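Local coordinates for protein mandelate racemase (Bordetella bronchiseptica, PDB 3OP2) that probably catalyses metal-assisted proton abstraction next to a substrate carboxylate, as in the mandelate racemase branch of the enolase superfamily, at residues 138-143 with 167-172; 299-304 with 317-322; 303-308 with 326-331. All blocks are in the same frame, centred on the assembly; numbering follows the deposited sequence.

Contact 1: 138-143 with 167-172; sequences GVRAYA and FTAAKL. With AKG (2-oxoglutaric acid), chain D.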
loop_
_atom_site.group_PDB
_atom_site.type_symbol
_atom_site.label_atom_id
_atom_site.label_comp_id
_atom_site.label_asym_id
_atom_site.label_seq_id
_atom_site.Cartn_x
_atom_site.Cartn_y
_atom_site.Cartn_z
ATOM N N GLY A 138 18.735 29.912 -2.659
ATOM C CA GLY A 138 18.689 28.889 -1.628
ATOM C C GLY A 138 17.262 28.550 -1.233
ATOM O O GLY A 138 16.310 29.234 -1.619
ATOM N N VAL A 139 17.131 27.491 -0.444
ATOM C CA VAL A 139 15.840 26.931 -0.053
ATOM C C VAL A 139 15.605 27.141 1.445
ATOM O O VAL A 139 16.426 26.731 2.270
ATOM C CB VAL A 139 15.805 25.418 -0.387
ATOM C CG1 VAL A 139 14.610 24.733 0.257
ATOM C CG2 VAL A 139 15.844 25.204 -1.908
ATOM N N ARG A 140 14.491 27.778 1.789
ATOM C CA ARG A 140 14.147 28.014 3.188
ATOM C C ARG A 140 13.897 26.713 3.949
ATOM O O ARG A 140 13.027 25.915 3.568
ATOM C CB ARG A 140 12.924 28.913 3.308
ATOM C CG ARG A 140 12.463 29.054 4.751
ATOM C CD ARG A 140 11.036 29.525 4.868
ATOM N NE ARG A 140 10.947 30.448 5.996
ATOM C CZ ARG A 140 9.939 31.281 6.210
ATOM N NH1 ARG A 140 8.897 31.306 5.373
ATOM N NH2 ARG A 140 9.976 32.085 7.266
ATOM N N ALA A 141 14.642 26.529 5.036
ATOM C CA ALA A 141 14.566 25.311 5.841
ATOM C C ALA A 141 13.838 25.545 7.159
ATOM O O ALA A 141 13.772 26.685 7.661
ATOM C CB ALA A 141 15.969 24.757 6.096
ATOM N N TYR A 142 13.272 24.467 7.702
ATOM C CA TYR A 142 12.769 24.488 9.071
ATOM C C TYR A 142 13.404 23.373 9.913
ATOM O O TYR A 142 13.787 22.319 9.382
ATOM C CB TYR A 142 11.229 24.485 9.127
ATOM C CG TYR A 142 10.552 23.183 8.793
ATOM C CD1 TYR A 142 10.291 22.239 9.793
ATOM C CD2 TYR A 142 10.137 22.899 7.492
ATOM C CE1 TYR A 142 9.650 21.039 9.504
ATOM C CE2 TYR A 142 9.485 21.690 7.191
ATOM C CZ TYR A 142 9.246 20.772 8.209
ATOM O OH TYR A 142 8.622 19.569 7.935
ATOM N N ALA A 143 13.525 23.635 11.212
ATOM C CA ALA A 143 14.082 22.681 12.178
ATOM C C ALA A 143 13.033 21.689 12.629
ATOM O O ALA A 143 12.009 22.080 13.178
ATOM C CB ALA A 143 14.659 23.420 13.394
ATOM N N PHE A 167 17.872 29.395 11.740
ATOM C CA PHE A 167 16.567 28.947 11.218
ATOM C C PHE A 167 15.522 30.062 11.314
ATOM O O PHE A 167 15.468 30.777 12.317
ATOM C CB PHE A 167 16.058 27.729 11.983
ATOM C CG PHE A 167 16.701 26.425 11.579
ATOM C CD1 PHE A 167 16.220 25.701 10.497
ATOM C CD2 PHE A 167 17.761 25.903 12.318
ATOM C CE1 PHE A 167 16.801 24.488 10.122
ATOM C CE2 PHE A 167 18.350 24.688 11.961
ATOM C CZ PHE A 167 17.867 23.977 10.858
ATOM N N THR A 168 14.695 30.199 10.276
ATOM C CA THR A 168 13.594 31.169 10.267
ATOM C C THR A 168 12.244 30.488 10.582
ATOM O O THR A 168 11.186 31.132 10.564
ATOM C CB THR A 168 13.491 31.902 8.895
ATOM O OG1 THR A 168 13.323 30.938 7.847
ATOM C CG2 THR A 168 14.750 32.726 8.617
ATOM N N ALA A 169 12.301 29.186 10.869
ATOM C CA ALA A 169 11.118 28.365 11.062
ATOM C C ALA A 169 11.458 27.066 11.773
ATOM O O ALA A 169 12.542 26.500 11.559
ATOM C CB ALA A 169 10.453 28.057 9.700
ATOM N N ALA A 170 10.513 26.583 12.584
ATOM C CA ALA A 170 10.643 25.306 13.287
ATOM C C ALA A 170 9.291 24.601 13.473
ATOM O O ALA A 170 8.245 25.252 13.496
ATOM C CB ALA A 170 11.323 25.507 14.631
ATOM N N LYS A 171 9.329 23.272 13.608
ATOM C CA LYS A 171 8.115 22.476 13.803
ATOM C C LYS A 171 8.005 21.892 15.217
ATOM O O LYS A 171 8.975 21.329 15.754
ATOM C CB LYS A 171 8.034 21.363 12.753
ATOM C CG LYS A 171 6.705 20.620 12.679
ATOM C CD LYS A 171 6.599 19.887 11.348
ATOM C CE LYS A 171 7.358 18.572 11.380
ATOM N NZ LYS A 171 7.398 17.894 10.052
ATOM N N LEU A 172 6.813 22.026 15.799
ATOM C CA LEU A 172 6.499 21.486 17.117
ATOM C C LEU A 172 5.496 20.323 17.042
ATOM O O LEU A 172 4.470 20.405 16.359
ATOM C CB LEU A 172 5.949 22.600 18.012
ATOM C CG LEU A 172 5.292 22.247 19.358
ATOM C CD1 LEU A 172 6.337 22.044 20.455
ATOM C CD2 LEU A 172 4.341 23.338 19.776
HETATM C C1 AKG D . 8.068 14.247 10.554
HETATM O O1 AKG D . 9.284 14.221 10.284
HETATM O O2 AKG D . 7.276 15.037 9.983
HETATM C C2 AKG D . 7.520 13.316 11.541
HETATM O O5 AKG D . 6.316 13.344 11.752
HETATM C C3 AKG D . 8.379 12.300 12.266
HETATM C C4 AKG D . 9.418 12.974 13.161
HETATM C C5 AKG D . 9.890 12.063 14.288
HETATM O O3 AKG D . 10.135 10.849 14.071
HETATM O O4 AKG D . 10.045 12.564 15.426
HETATM O O HOH W 1 15.230 28.961 7.901
#
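Backbone hydrogen bonds join Ala143 to both neighbours of Ala170: Ala143 N donates to Ala169 O at 3.0 Å, and Lys171 N donates to Ala143 O. This alternation is the signature of a parallel bridge, here between Ala143 and Ala170. The two strand segments run 36° apart and separate toward their N-terminal ends, where a water takes over the pairing by accepting from Thr168 N and donating to Ala141 O.

Packing contacts lie on both sides of the strand pair. On one, Ala143 CB stands over the centre of the Phe167 ring, 3.8 Å from its centroid and nearly on the ring normal, while Ala141 O comes to the edge of that ring. Helix 152-164 covers this side through Trp162 and Leu159. It connects strand 139-146 to strand 169-173 in a beta-alpha-beta crossover, the repeating unit of the TIM-type barrel. On the other side Tyr142 CB packs against Ala169 CB at 3.7 Å, and Tyr142 CE1 touches Lys171 CB at 3.6 Å.

Polar side-chain bonds mark the two ends. At the N-terminal end of the strand pair Arg140 NE donates to Thr168 OG1 over 3.1 Å; the N-H...O angle of 166° and the hydroxyl's place near the guanidinium plane make this a straight, edge-on bond. At the C-terminal end, on the ligand side, Lys171 NZ donates to Tyr142 OH at 3.0 Å. Tyr142 CG sits between its backbone N and carbonyl carbon (chi1 74°), and the lysine chain bends at chi3, which brings the two ends together. The same NZ donates to O2 of the bound 2-oxoglutarate at 2.9 Å and forms salt bridges with Glu227 and Glu329, so several partners fix NZ, with the lysine side chain about 4 Å from a magnesium ion.

Contact 2: 299-304 with 317-322; sequences LAWNPH and HLVAAS. With AKG (2-oxoglutaric acid), chain D.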
loop_
_atom_site.group_PDB
_atom_site.type_symbol
_atom_site.label_atom_id
_atom_site.label_comp_id
_atom_site.label_asym_id
_atom_site.label_seq_id
_atom_site.Cartn_x
_atom_site.Cartn_y
_atom_site.Cartn_z
ATOM N N LEU A 299 -1.642 24.847 -4.829
ATOM C CA LEU A 299 -1.285 24.377 -3.495
ATOM C C LEU A 299 0.231 24.279 -3.413
ATOM O O LEU A 299 0.911 24.487 -4.432
ATOM C CB LEU A 299 -1.916 23.009 -3.247
ATOM C CG LEU A 299 -3.417 22.936 -3.498
ATOM C CD1 LEU A 299 -3.909 21.494 -3.296
ATOM C CD2 LEU A 299 -4.172 23.928 -2.600
ATOM N N ALA A 300 0.767 23.961 -2.232
ATOM C CA ALA A 300 2.224 23.796 -2.062
ATOM C C ALA A 300 2.619 22.324 -1.949
ATOM O O ALA A 300 1.830 21.487 -1.510
ATOM C CB ALA A 300 2.711 24.561 -0.845
ATOM N N TRP A 301 3.837 22.014 -2.379
ATOM C CA TRP A 301 4.434 20.720 -2.124
ATOM C C TRP A 301 5.723 20.965 -1.341
ATOM O O TRP A 301 6.674 21.509 -1.872
ATOM C CB TRP A 301 4.722 19.947 -3.423
ATOM C CG TRP A 301 5.596 18.732 -3.196
ATOM C CD1 TRP A 301 5.241 17.567 -2.573
ATOM C CD2 TRP A 301 6.987 18.591 -3.541
ATOM N NE1 TRP A 301 6.311 16.707 -2.524
ATOM C CE2 TRP A 301 7.393 17.301 -3.123
ATOM C CE3 TRP A 301 7.923 19.421 -4.183
ATOM C CZ2 TRP A 301 8.702 16.824 -3.316
ATOM C CZ3 TRP A 301 9.228 18.943 -4.370
ATOM C CH2 TRP A 301 9.597 17.653 -3.938
ATOM N N ASN A 302 5.710 20.596 -0.068
ATOM C CA ASN A 302 6.856 20.741 0.810
ATOM C C ASN A 302 7.107 19.353 1.379
ATOM O O ASN A 302 6.452 18.963 2.342
ATOM C CB ASN A 302 6.565 21.767 1.932
ATOM C CG ASN A 302 6.193 23.161 1.393
ATOM O OD1 ASN A 302 5.133 23.702 1.711
ATOM N ND2 ASN A 302 7.057 23.730 0.571
ATOM N N PRO A 303 8.035 18.581 0.763
ATOM C CA PRO A 303 8.134 17.166 1.099
ATOM C C PRO A 303 8.563 16.909 2.530
ATOM O O PRO A 303 9.314 17.687 3.116
ATOM C CB PRO A 303 9.244 16.658 0.171
ATOM C CG PRO A 303 10.100 17.887 -0.075
ATOM C CD PRO A 303 9.064 18.973 -0.219
ATOM N N HIS A 304 8.096 15.797 3.067
ATOM C CA HIS A 304 8.749 15.159 4.203
ATOM C C HIS A 304 10.070 14.601 3.677
ATOM O O HIS A 304 10.087 14.015 2.590
ATOM C CB HIS A 304 7.865 14.022 4.681
ATOM C CG HIS A 304 8.513 13.121 5.680
ATOM N ND1 HIS A 304 9.319 12.063 5.314
ATOM C CD2 HIS A 304 8.454 13.105 7.033
ATOM C CE1 HIS A 304 9.730 11.437 6.403
ATOM N NE2 HIS A 304 9.222 12.052 7.457
ATOM N N HIS A 317 16.943 18.459 -4.349
ATOM C CA HIS A 317 17.156 18.732 -5.782
ATOM C C HIS A 317 15.846 19.133 -6.468
ATOM O O HIS A 317 15.813 20.066 -7.271
ATOM C CB HIS A 317 17.773 17.532 -6.507
ATOM C CG HIS A 317 19.258 17.416 -6.327
ATOM N ND1 HIS A 317 20.159 18.098 -7.118
ATOM C CD2 HIS A 317 19.999 16.706 -5.443
ATOM C CE1 HIS A 317 21.391 17.820 -6.724
ATOM N NE2 HIS A 317 21.324 16.978 -5.708
ATOM N N LEU A 318 14.774 18.418 -6.129
ATOM C CA LEU A 318 13.455 18.669 -6.689
ATOM C C LEU A 318 12.854 19.972 -6.144
ATOM O O LEU A 318 12.320 20.766 -6.905
ATOM C CB LEU A 318 12.527 17.491 -6.394
ATOM C CG LEU A 318 11.687 16.981 -7.568
ATOM C CD1 LEU A 318 10.778 15.868 -7.122
ATOM C CD2 LEU A 318 10.856 18.093 -8.202
ATOM N N VAL A 319 12.959 20.190 -4.835
ATOM C CA VAL A 319 12.483 21.429 -4.226
ATOM C C VAL A 319 13.147 22.651 -4.864
ATOM O O VAL A 319 12.491 23.651 -5.127
ATOM C CB VAL A 319 12.698 21.436 -2.679
ATOM C CG1 VAL A 319 12.390 22.814 -2.090
ATOM C CG2 VAL A 319 11.806 20.405 -2.022
ATOM N N ALA A 320 14.447 22.546 -5.136
ATOM C CA ALA A 320 15.229 23.685 -5.595
ATOM C C ALA A 320 14.799 24.088 -6.986
ATOM O O ALA A 320 14.763 25.270 -7.306
ATOM C CB ALA A 320 16.716 23.355 -5.575
ATOM N N ALA A 321 14.451 23.095 -7.797
ATOM C CA ALA A 321 13.992 23.338 -9.161
ATOM C C ALA A 321 12.496 23.693 -9.261
ATOM O O ALA A 321 12.032 24.058 -10.334
ATOM C CB ALA A 321 14.331 22.133 -10.067
ATOM N N SER A 322 11.760 23.610 -8.146
ATOM C CA SER A 322 10.290 23.756 -8.137
ATOM C C SER A 322 9.830 25.163 -7.727
ATOM O O SER A 322 10.550 25.858 -7.004
ATOM C CB SER A 322 9.656 22.722 -7.192
ATOM O OG SER A 322 9.904 21.392 -7.625
HETATM C C1 AKG D . 8.068 14.247 10.554
HETATM O O1 AKG D . 9.284 14.221 10.284
HETATM O O2 AKG D . 7.276 15.037 9.983
HETATM C C2 AKG D . 7.520 13.316 11.541
HETATM O O5 AKG D . 6.316 13.344 11.752
HETATM C C3 AKG D . 8.379 12.300 12.266
HETATM C C4 AKG D . 9.418 12.974 13.161
HETATM C C5 AKG D . 9.890 12.063 14.288
HETATM O O3 AKG D . 10.135 10.849 14.071
HETATM O O4 AKG D . 10.045 12.564 15.426
#
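Strand 300-301 and helix 309-321 form one beta-alpha unit of the barrel, and this contact is the packing of its strand end, through Trp301 and Pro303, against the last turns of the helix, through Leu318 and Val319. The evidence is a run of carbon-to-carbon distances at van der Waals range.

Trp301 holds CG anti to its backbone N (chi1 168°), which carries the six-membered part of the indole out to the helix. There CH2 touches Leu318 CB at 3.8 Å, the two side chains crossing at about a right angle, and CZ3 lies 3.8 Å from Val319 CG2. The polar side of the indole is turned to another partner: NE1 donates to Ala276 O, a bond that restrains rotation of the ring about chi2.

Pro303 folds back on the same indole, with its CD 3.6 Å above the ring plane and over the centre. Val319 CG2 then meets Pro303 CD at 3.6 Å as well as Pro303 CG, so a single methyl touches both the proline and the tryptophan. Helix 283-296 adds to the surroundings of this buried patch, Ser291 against Trp301 and Ala287 and Leu288 against Leu318.

Ser322 OG stands 4.1 Å from Trp301 CZ3 and donates to Leu318 O at 2.6 Å, approaching from above the carbonyl plane.

Contact 3: 303-308 with 326-331; sequences PHTFND and AMFEWD. With AKG (2-oxoglutaric acid), chain D.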
loop_
_atom_site.group_PDB
_atom_site.type_symbol
_atom_site.label_atom_id
_atom_site.label_comp_id
_atom_site.label_asym_id
_atom_site.label_seq_id
_atom_site.Cartn_x
_atom_site.Cartn_y
_atom_site.Cartn_z
ATOM N N PRO A 303 8.035 18.581 0.763
ATOM C CA PRO A 303 8.134 17.166 1.099
ATOM C C PRO A 303 8.563 16.909 2.530
ATOM O O PRO A 303 9.314 17.687 3.116
ATOM C CB PRO A 303 9.244 16.658 0.171
ATOM C CG PRO A 303 10.100 17.887 -0.075
ATOM C CD PRO A 303 9.064 18.973 -0.219
ATOM N N HIS A 304 8.096 15.797 3.067
ATOM C CA HIS A 304 8.749 15.159 4.203
ATOM C C HIS A 304 10.070 14.601 3.677
ATOM O O HIS A 304 10.087 14.015 2.590
ATOM C CB HIS A 304 7.865 14.022 4.681
ATOM C CG HIS A 304 8.513 13.121 5.680
ATOM N ND1 HIS A 304 9.319 12.063 5.314
ATOM C CD2 HIS A 304 8.454 13.105 7.033
ATOM C CE1 HIS A 304 9.730 11.437 6.403
ATOM N NE2 HIS A 304 9.222 12.052 7.457
ATOM N N THR A 305 11.159 14.778 4.428
ATOM C CA THR A 305 12.509 14.404 3.942
ATOM C C THR A 305 13.277 13.455 4.894
ATOM O O THR A 305 14.361 12.960 4.563
ATOM C CB THR A 305 13.408 15.653 3.707
ATOM O OG1 THR A 305 13.794 16.214 4.968
ATOM C CG2 THR A 305 12.708 16.723 2.869
ATOM N N PHE A 306 12.673 13.216 6.053
ATOM C CA PHE A 306 13.271 12.659 7.261
ATOM C C PHE A 306 13.643 11.171 7.159
ATOM O O PHE A 306 12.762 10.308 7.211
ATOM C CB PHE A 306 12.207 12.857 8.363
ATOM C CG PHE A 306 12.704 12.739 9.783
ATOM C CD1 PHE A 306 13.047 11.505 10.324
ATOM C CD2 PHE A 306 12.730 13.866 10.610
ATOM C CE1 PHE A 306 13.465 11.394 11.658
ATOM C CE2 PHE A 306 13.154 13.780 11.952
ATOM C CZ PHE A 306 13.514 12.537 12.479
ATOM N N ASN A 307 14.934 10.884 6.993
ATOM C CA ASN A 307 15.523 9.548 7.291
ATOM C C ASN A 307 17.047 9.560 7.239
ATOM O O ASN A 307 17.718 9.183 8.206
ATOM C CB ASN A 307 15.006 8.422 6.378
ATOM C CG ASN A 307 15.318 7.027 6.935
ATOM O OD1 ASN A 307 14.694 6.582 7.897
ATOM N ND2 ASN A 307 16.273 6.332 6.325
ATOM N N ASP A 308 17.582 9.984 6.099
ATOM C CA ASP A 308 19.023 9.999 5.870
ATOM C C ASP A 308 19.372 11.070 4.847
ATOM O O ASP A 308 18.477 11.683 4.239
ATOM C CB ASP A 308 19.504 8.616 5.410
ATOM C CG ASP A 308 18.735 8.101 4.200
ATOM O OD1 ASP A 308 18.973 8.605 3.090
ATOM O OD2 ASP A 308 17.899 7.189 4.350
ATOM N N ALA A 326 9.256 27.683 -0.424
ATOM C CA ALA A 326 10.010 26.615 0.251
ATOM C C ALA A 326 9.723 26.553 1.742
ATOM O O ALA A 326 9.651 27.574 2.398
ATOM C CB ALA A 326 11.503 26.774 0.020
HETATM N N MSE A 327 9.555 25.342 2.256
HETATM C CA MSE A 327 9.457 25.113 3.708
HETATM C C MSE A 327 10.017 23.720 3.939
HETATM O O MSE A 327 9.260 22.748 4.108
HETATM C CB MSE A 327 8.008 25.236 4.204
HETATM C CG MSE A 327 7.856 25.189 5.749
HETATM SE SE MSE A 327 8.941 26.497 6.757
HETATM C CE MSE A 327 7.878 28.097 6.464
ATOM N N PHE A 328 11.357 23.648 3.913
ATOM C CA PHE A 328 12.076 22.395 3.723
ATOM C C PHE A 328 12.514 21.777 5.048
ATOM O O PHE A 328 13.270 22.382 5.817
ATOM C CB PHE A 328 13.280 22.613 2.799
ATOM C CG PHE A 328 13.968 21.329 2.359
ATOM C CD1 PHE A 328 13.500 20.612 1.265
ATOM C CD2 PHE A 328 15.089 20.851 3.041
ATOM C CE1 PHE A 328 14.135 19.426 0.850
ATOM C CE2 PHE A 328 15.733 19.666 2.643
ATOM C CZ PHE A 328 15.261 18.957 1.548
ATOM N N GLU A 329 12.032 20.564 5.288
ATOM C CA GLU A 329 12.262 19.851 6.529
ATOM C C GLU A 329 13.728 19.482 6.711
ATOM O O GLU A 329 14.313 18.765 5.876
ATOM C CB GLU A 329 11.397 18.594 6.601
ATOM C CG GLU A 329 11.595 17.819 7.885
ATOM C CD GLU A 329 10.630 16.670 8.049
ATOM O OE1 GLU A 329 10.324 15.980 7.052
ATOM O OE2 GLU A 329 10.190 16.457 9.195
ATOM N N TRP A 330 14.307 19.982 7.801
ATOM C CA TRP A 330 15.644 19.577 8.200
ATOM C C TRP A 330 15.620 18.838 9.538
ATOM O O TRP A 330 15.465 19.447 10.588
ATOM C CB TRP A 330 16.638 20.752 8.226
ATOM C CG TRP A 330 18.064 20.250 8.116
ATOM C CD1 TRP A 330 18.872 19.861 9.145
ATOM C CD2 TRP A 330 18.824 20.031 6.907
ATOM N NE1 TRP A 330 20.090 19.437 8.660
ATOM C CE2 TRP A 330 20.083 19.523 7.290
ATOM C CE3 TRP A 330 18.564 20.224 5.542
ATOM C CZ2 TRP A 330 21.084 19.204 6.354
ATOM C CZ3 TRP A 330 19.568 19.908 4.610
ATOM C CH2 TRP A 330 20.810 19.408 5.028
ATOM N N ASP A 331 15.756 17.511 9.460
ATOM C CA ASP A 331 15.892 16.623 10.624
ATOM C C ASP A 331 17.076 17.093 11.474
ATOM O O ASP A 331 18.226 16.987 11.055
ATOM C CB ASP A 331 16.075 15.170 10.124
ATOM C CG ASP A 331 16.615 14.205 11.188
ATOM O OD1 ASP A 331 16.368 14.412 12.399
ATOM O OD2 ASP A 331 17.277 13.211 10.785
HETATM C C1 AKG D . 8.068 14.247 10.554
HETATM O O1 AKG D . 9.284 14.221 10.284
HETATM O O2 AKG D . 7.276 15.037 9.983
HETATM C C2 AKG D . 7.520 13.316 11.541
HETATM O O5 AKG D . 6.316 13.344 11.752
HETATM C C3 AKG D . 8.379 12.300 12.266
HETATM C C4 AKG D . 9.418 12.974 13.161
HETATM C C5 AKG D . 9.890 12.063 14.288
HETATM O O3 AKG D . 10.135 10.849 14.071
HETATM O O4 AKG D . 10.045 12.564 15.426
HETATM O O HOH W 2 9.472 20.073 3.973
HETATM O O HOH W 3 15.389 15.592 7.193
HETATM O O HOH W 4 16.774 12.739 7.977
#
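Pro303 CG packs on Phe328 CE1, and water adds to the link with strand 328-331: one water donates to Pro303 O and to the backbone O of Met327 (selenomethionine) and accepts from Glu329 N. It bridges two main chains that lie nearly alongside here, the end-to-end CA directions of 303-306 and 328-331 being 11° apart.

His304 follows, its CD2 3.4 Å from Glu329 OE1, with ring and carboxylate planes 75° apart. ND1 is hydrogen-bonded to Asp277 OD2, while CD2 comes within 3.5 Å of O1 of the bound 2-oxoglutarate.

Thr305 grips Glu329 twice. Its N donates to Glu329 OE1 at 3.0 Å, on the anti side of the carboxylate, and its OG1 donates to Glu329 O at 2.8 Å from above the carbonyl plane. A second water donates to OG1 and accepts from Asp331 N. Meanwhile Thr305 CG2 stands over the face of Phe328, 3.6 Å from CZ.

These residues belong to the mouth of the barrel, where the loop after strand 300-301 meets strand 328-331. The His304-Asp277 pair and the buried Glu329 are consistent with the active-site layout of mandelate racemase relatives. Glu329 OE2 lies 2.6 Å from ligand O1; Lys171 and Ser144 hold this oxygen, and OE1 is tied to Thr305 N, so the carboxylate is fixed at both oxygens.

Phe306 is sandwiched: Asp331 CG covers one face of its ring and ligand C4 the opposite one, each offset toward the rim. Asp331 OD1 comes 3.3 Å from Phe306 CE2, the carboxylate inclined 31° to the ring, and is bonded to Thr333. At Asn307, whose ND2 donates to OD2 of the helix N-cap Asp308, a water accepts weakly from N and donates to Asp331 OD2.

Along the chain contact 1 closes before contacts 2 and 3 open, and these two start from overlapping segments that share Pro303 and His304. All three reach the same barrel sheet. The centres of contacts 1 and 3 lie about 9 Å apart, those of 2 and 3 about 10 Å, and those of 1 and 2 about 14 Å. Strands 139-146 and 328-331 are parallel neighbours, with Tyr142 N 2.8 Å from Phe328 O in a probable hydrogen bond, so the barrel's first and last parallel strands meet there. Contact 2 packs helix 309-321 outside; Val319 reaches Val139 and Phe328. Contacts 1 and 3 bring Lys171 and Glu329 to one ligand carboxylate, so the seam where the barrel closes lies beside the probable active site.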